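Local coordinates for protein Lys-gingipain catalytic subunit (Porphyromonas gingivalis, PDB 6I9A) that cleaves proteins with a strong preference for lysine at P1, as the calcium-binding catalytic subunit of a secreted cysteine endopeptidase of family C25, at residues 10-24 and 75-89. Numbering follows the deposited sequence. Where two conformers were deposited one is given.
Sequences YNTPVRMLVVAGAKF and AAPVFLALVGDTDVI. With CA (calcium ion), chain H.
The guanidinium of R15 carries A75 CB over one face, 3.7 Å from NE, with P13 CB over the opposite face. At the F79 ring, V14 CG1 sits at the edge in the ring plane, 3.8 Å from CE2. The F24 ring has G21 N at its edge, in plane, and V83 O and G84 CA near it obliquely, CE2 lying 3.6 Å from G84 CA. R15 and F79 lie at the start of the two central strands, 14-20 and 79-83, of a four-stranded parallel sheet in the catalytic domain. In one of its two conformers M16, bent at its last torsion (chi3 -83°), brings CE obliquely to the F79 ring. R15 O opens the pairing by accepting twice: F79 N lies in the carbonyl plane, whereas V78 N stands above it. Further along, V19 N meets A81 O almost head-on, with C=O...N at 172°. L17 and V19 pack on L80 and L82 on one face; on the other, M16, V18 and A20 meet F79, A81 and V83, and helix 25-37 sets W31 on M16 and A81, L28 on A20 and V83. Beyond, D85 shares a calcium ion with F254 and E263, binding it through OD1 and OD2, each at 2.5 Å.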
loop_
_atom_site.group_PDB
_atom_site.type_symbol
_atom_site.label_atom_id
_atom_site.label_comp_id
_atom_site.label_asym_id
_atom_site.label_seq_id
_atom_site.Cartn_x
_atom_site.Cartn_y
_atom_site.Cartn_z
ATOM N N TYR A 10 7.999 1.528 -8.025
ATOM C CA TYR A 10 8.171 0.084 -8.114
ATOM C C TYR A 10 9.234 -0.259 -9.146
ATOM O O TYR A 10 9.275 0.295 -10.247
ATOM C CB TYR A 10 6.832 -0.559 -8.464
ATOM C CG TYR A 10 6.915 -2.064 -8.510
ATOM C CD1 TYR A 10 6.818 -2.816 -7.345
ATOM C CD2 TYR A 10 7.200 -2.729 -9.703
ATOM C CE1 TYR A 10 6.891 -4.213 -7.381
ATOM C CE2 TYR A 10 7.316 -4.130 -9.744
ATOM C CZ TYR A 10 7.171 -4.851 -8.571
ATOM O OH TYR A 10 7.271 -6.226 -8.619
ATOM N N ASN A 11 10.088 -1.237 -8.807
ATOM C CA ASN A 11 11.115 -1.714 -9.718
ATOM C C ASN A 11 11.469 -3.122 -9.299
ATOM O O ASN A 11 11.175 -3.522 -8.174
ATOM C CB ASN A 11 12.347 -0.769 -9.681
ATOM C CG ASN A 11 13.237 -0.877 -10.864
ATOM O OD1 ASN A 11 12.926 -1.591 -11.838
ATOM N ND2 ASN A 11 14.331 -0.110 -10.805
ATOM N N THR A 12 12.148 -3.849 -10.191
ATOM C CA THR A 12 12.593 -5.208 -9.898
ATOM C C THR A 12 14.085 -5.313 -10.146
ATOM O O THR A 12 14.628 -4.579 -10.990
ATOM C CB THR A 12 11.859 -6.254 -10.780
ATOM O OG1 THR A 12 12.103 -5.980 -12.148
ATOM C CG2 THR A 12 10.350 -6.273 -10.526
ATOM N N PRO A 13 14.760 -6.262 -9.498
ATOM C CA PRO A 13 14.272 -7.038 -8.337
ATOM C C PRO A 13 13.781 -6.131 -7.220
ATOM O O PRO A 13 14.319 -5.038 -6.989
ATOM C CB PRO A 13 15.495 -7.856 -7.889
ATOM C CG PRO A 13 16.465 -7.823 -9.058
ATOM C CD PRO A 13 16.217 -6.459 -9.702
ATOM N N VAL A 14 12.698 -6.538 -6.593
ATOM C CA VAL A 14 12.160 -5.742 -5.499
ATOM C C VAL A 14 13.135 -5.751 -4.313
ATOM O O VAL A 14 13.571 -6.819 -3.900
ATOM C CB VAL A 14 10.762 -6.224 -5.053
ATOM C CG1 VAL A 14 10.222 -5.298 -3.952
ATOM C CG2 VAL A 14 9.825 -6.279 -6.252
ATOM N N ARG A 15 13.475 -4.574 -3.789
ATOM C CA ARG A 15 14.326 -4.437 -2.605
ATOM C C ARG A 15 13.590 -3.699 -1.525
ATOM O O ARG A 15 12.945 -2.671 -1.807
ATOM C CB ARG A 15 15.612 -3.700 -2.981
ATOM C CG ARG A 15 16.361 -4.457 -4.111
ATOM C CD ARG A 15 17.629 -3.729 -4.557
ATOM N NE ARG A 15 18.156 -4.244 -5.831
ATOM C CZ ARG A 15 18.819 -5.375 -5.970
ATOM N NH1 ARG A 15 19.113 -6.109 -4.908
ATOM N NH2 ARG A 15 19.199 -5.777 -7.170
ATOM N N MET A 16 13.682 -4.182 -0.293
ATOM C CA MET A 16 12.979 -3.541 0.823
ATOM C C MET A 16 13.906 -3.426 2.028
ATOM O O MET A 16 14.495 -4.432 2.465
ATOM C CB MET A 16 11.721 -4.351 1.192
ATOM C CG MET A 16 11.028 -3.892 2.462
ATOM S SD MET A 16 9.627 -5.028 2.847
ATOM C CE MET A 16 8.392 -4.232 1.707
ATOM N N LEU A 17 14.026 -2.203 2.558
ATOM C CA LEU A 17 14.739 -1.923 3.784
ATOM C C LEU A 17 13.683 -1.963 4.891
ATOM O O LEU A 17 12.646 -1.274 4.783
ATOM C CB LEU A 17 15.395 -0.532 3.679
ATOM C CG LEU A 17 16.046 -0.028 4.948
ATOM C CD1 LEU A 17 17.205 -0.943 5.396
ATOM C CD2 LEU A 17 16.652 1.345 4.727
ATOM N N VAL A 18 13.922 -2.746 5.934
ATOM C CA VAL A 18 13.033 -2.842 7.066
ATOM C C VAL A 18 13.718 -2.292 8.285
ATOM O O VAL A 18 14.841 -2.722 8.612
ATOM C CB VAL A 18 12.591 -4.311 7.317
ATOM C CG1 VAL A 18 11.643 -4.410 8.517
ATOM C CG2 VAL A 18 11.987 -4.935 6.057
ATOM N N VAL A 19 13.107 -1.330 8.969
ATOM C CA VAL A 19 13.615 -0.837 10.271
ATOM C C VAL A 19 12.532 -1.060 11.298
ATOM O O VAL A 19 11.413 -0.567 11.125
ATOM C CB VAL A 19 14.001 0.656 10.176
ATOM C CG1 VAL A 19 14.440 1.165 11.552
ATOM C CG2 VAL A 19 15.084 0.882 9.100
ATOM N N ALA A 20 12.826 -1.906 12.287
ATOM C CA ALA A 20 11.837 -2.372 13.212
ATOM C C ALA A 20 12.248 -2.177 14.649
ATOM O O ALA A 20 13.421 -2.372 15.020
ATOM C CB ALA A 20 11.576 -3.850 12.968
ATOM N N GLY A 21 11.262 -1.982 15.511
ATOM C CA GLY A 21 11.549 -2.000 16.930
ATOM C C GLY A 21 12.032 -3.391 17.286
ATOM O O GLY A 21 11.506 -4.422 16.817
ATOM N N ALA A 22 13.007 -3.441 18.190
ATOM C CA ALA A 22 13.611 -4.706 18.599
ATOM C C ALA A 22 12.616 -5.719 19.170
ATOM O O ALA A 22 12.855 -6.933 19.062
ATOM C CB ALA A 22 14.722 -4.413 19.606
ATOM N N LYS A 23 11.494 -5.273 19.783
ATOM C CA LYS A 23 10.557 -6.222 20.390
ATOM C C LYS A 23 9.790 -7.047 19.363
ATOM O O LYS A 23 9.125 -8.025 19.700
ATOM C CB LYS A 23 9.545 -5.480 21.253
ATOM C CG LYS A 23 10.209 -4.829 22.451
ATOM C CD LYS A 23 9.238 -4.082 23.322
ATOM C CE LYS A 23 10.044 -3.459 24.444
ATOM N NZ LYS A 23 9.231 -2.521 25.244
ATOM N N PHE A 24 9.862 -6.670 18.085
ATOM C CA PHE A 24 9.030 -7.284 17.028
ATOM C C PHE A 24 9.720 -8.397 16.267
ATOM O O PHE A 24 9.113 -8.943 15.350
ATOM C CB PHE A 24 8.581 -6.188 16.026
ATOM C CG PHE A 24 7.667 -5.173 16.686
ATOM C CD1 PHE A 24 6.405 -5.549 17.147
ATOM C CD2 PHE A 24 8.069 -3.854 16.856
ATOM C CE1 PHE A 24 5.557 -4.637 17.755
ATOM C CE2 PHE A 24 7.227 -2.937 17.504
ATOM C CZ PHE A 24 5.957 -3.324 17.925
ATOM N N ALA A 75 21.368 -0.675 -6.629
ATOM C CA ALA A 75 20.515 -1.556 -5.830
ATOM C C ALA A 75 19.775 -0.730 -4.777
ATOM O O ALA A 75 19.783 -1.064 -3.598
ATOM C CB ALA A 75 21.380 -2.638 -5.174
ATOM N N ALA A 76 19.163 0.370 -5.200
ATOM C CA ALA A 76 18.440 1.180 -4.231
ATOM C C ALA A 76 17.238 0.429 -3.660
ATOM O O ALA A 76 16.539 -0.292 -4.369
ATOM C CB ALA A 76 17.942 2.453 -4.882
ATOM N N PRO A 77 16.956 0.581 -2.361
ATOM C CA PRO A 77 15.675 0.064 -1.837
ATOM C C PRO A 77 14.515 0.699 -2.603
ATOM O O PRO A 77 14.547 1.892 -2.904
ATOM C CB PRO A 77 15.684 0.494 -0.370
ATOM C CG PRO A 77 17.142 0.881 -0.045
ATOM C CD PRO A 77 17.700 1.352 -1.339
ATOM N N VAL A 78 13.480 -0.114 -2.882
ATOM C CA VAL A 78 12.202 0.337 -3.432
ATOM C C VAL A 78 11.275 0.741 -2.267
ATOM O O VAL A 78 10.636 1.784 -2.319
ATOM C CB VAL A 78 11.591 -0.823 -4.277
ATOM C CG1 VAL A 78 10.169 -0.445 -4.718
ATOM C CG2 VAL A 78 12.510 -1.120 -5.504
ATOM N N PHE A 79 11.161 -0.146 -1.291
ATOM C CA PHE A 79 10.325 0.047 -0.129
ATOM C C PHE A 79 11.119 0.279 1.122
ATOM O O PHE A 79 12.198 -0.302 1.317
ATOM C CB PHE A 79 9.460 -1.195 0.156
ATOM C CG PHE A 79 8.408 -1.468 -0.901
ATOM C CD1 PHE A 79 7.208 -0.748 -0.923
ATOM C CD2 PHE A 79 8.614 -2.448 -1.879
ATOM C CE1 PHE A 79 6.247 -1.011 -1.916
ATOM C CE2 PHE A 79 7.656 -2.704 -2.848
ATOM C CZ PHE A 79 6.509 -1.947 -2.887
ATOM N N LEU A 80 10.533 1.068 2.015
ATOM C CA LEU A 80 10.964 1.275 3.387
ATOM C C LEU A 80 9.815 0.875 4.294
ATOM O O LEU A 80 8.795 1.530 4.303
ATOM C CB LEU A 80 11.399 2.738 3.612
ATOM C CG LEU A 80 11.685 3.108 5.061
ATOM C CD1 LEU A 80 12.899 2.331 5.623
ATOM C CD2 LEU A 80 11.935 4.618 5.186
ATOM N N ALA A 81 10.012 -0.209 5.073
ATOM C CA ALA A 81 9.023 -0.690 6.022
ATOM C C ALA A 81 9.435 -0.307 7.432
ATOM O O ALA A 81 10.492 -0.718 7.909
ATOM C CB ALA A 81 8.896 -2.199 5.925
ATOM N N LEU A 82 8.647 0.529 8.090
ATOM C CA LEU A 82 8.860 0.934 9.476
ATOM C C LEU A 82 7.952 0.090 10.321
ATOM O O LEU A 82 6.739 0.035 10.081
ATOM C CB LEU A 82 8.538 2.440 9.652
ATOM C CG LEU A 82 9.257 3.373 8.701
ATOM C CD1 LEU A 82 8.751 4.815 8.903
ATOM C CD2 LEU A 82 10.792 3.304 8.935
ATOM N N VAL A 83 8.507 -0.632 11.297
ATOM C CA VAL A 83 7.721 -1.546 12.125
ATOM C C VAL A 83 7.755 -1.072 13.573
ATOM O O VAL A 83 8.814 -1.103 14.215
ATOM C CB VAL A 83 8.229 -2.999 11.984
ATOM C CG1 VAL A 83 7.364 -3.933 12.814
ATOM C CG2 VAL A 83 8.247 -3.401 10.513
ATOM N N GLY A 84 6.609 -0.627 14.052
ATOM C CA GLY A 84 6.481 -0.075 15.392
ATOM C C GLY A 84 5.717 1.231 15.399
ATOM O O GLY A 84 5.509 1.865 14.355
ATOM N N ASP A 85 5.289 1.598 16.587
ATOM C CA ASP A 85 4.614 2.855 16.830
ATOM C C ASP A 85 5.691 3.926 17.188
ATOM O O ASP A 85 6.894 3.692 17.095
ATOM C CB ASP A 85 3.531 2.669 17.907
ATOM C CG ASP A 85 2.395 3.699 17.918
ATOM O OD1 ASP A 85 2.560 4.810 17.321
ATOM O OD2 ASP A 85 1.328 3.400 18.498
ATOM N N THR A 86 5.218 5.100 17.581
ATOM C CA THR A 86 6.092 6.271 17.811
ATOM C C THR A 86 6.928 6.146 19.055
ATOM O O THR A 86 7.878 6.905 19.200
ATOM C CB THR A 86 5.269 7.568 17.796
ATOM O OG1 THR A 86 4.275 7.497 18.809
ATOM C CG2 THR A 86 4.622 7.813 16.415
ATOM N N ASP A 87 6.646 5.172 19.913
ATOM C CA ASP A 87 7.492 4.928 21.096
ATOM C C ASP A 87 8.837 4.311 20.667
ATOM O O ASP A 87 9.796 4.360 21.451
ATOM C CB ASP A 87 6.791 4.005 22.086
ATOM C CG ASP A 87 6.356 2.642 21.614
ATOM O OD1 ASP A 87 6.180 2.448 20.359
ATOM O OD2 ASP A 87 6.195 1.765 22.462
ATOM N N VAL A 88 8.948 3.748 19.463
ATOM C CA VAL A 88 10.199 3.143 18.998
ATOM C C VAL A 88 10.728 3.832 17.708
ATOM O O VAL A 88 11.945 3.923 17.523
ATOM C CB VAL A 88 10.180 1.615 18.849
ATOM C CG1 VAL A 88 10.026 0.889 20.182
ATOM C CG2 VAL A 88 9.131 1.145 17.865
ATOM N N ILE A 89 9.843 4.294 16.814
ATOM C CA ILE A 89 10.276 5.016 15.595
ATOM C C ILE A 89 9.431 6.272 15.583
ATOM O O ILE A 89 8.236 6.219 15.299
ATOM C CB ILE A 89 10.144 4.180 14.315
ATOM C CG1 ILE A 89 11.010 2.915 14.392
ATOM C CG2 ILE A 89 10.559 5.049 13.105
ATOM C CD1 ILE A 89 10.663 1.883 13.248
HETATM CA CA CA H . 0.213 5.538 17.784
HETATM O O HOH W 1 7.881 -0.407 22.884
HETATM O O HOH W 2 1.627 6.663 19.410
HETATM O O HOH W 3 -1.455 7.260 18.287
HETATM O O HOH W 4 -1.040 4.670 19.591
#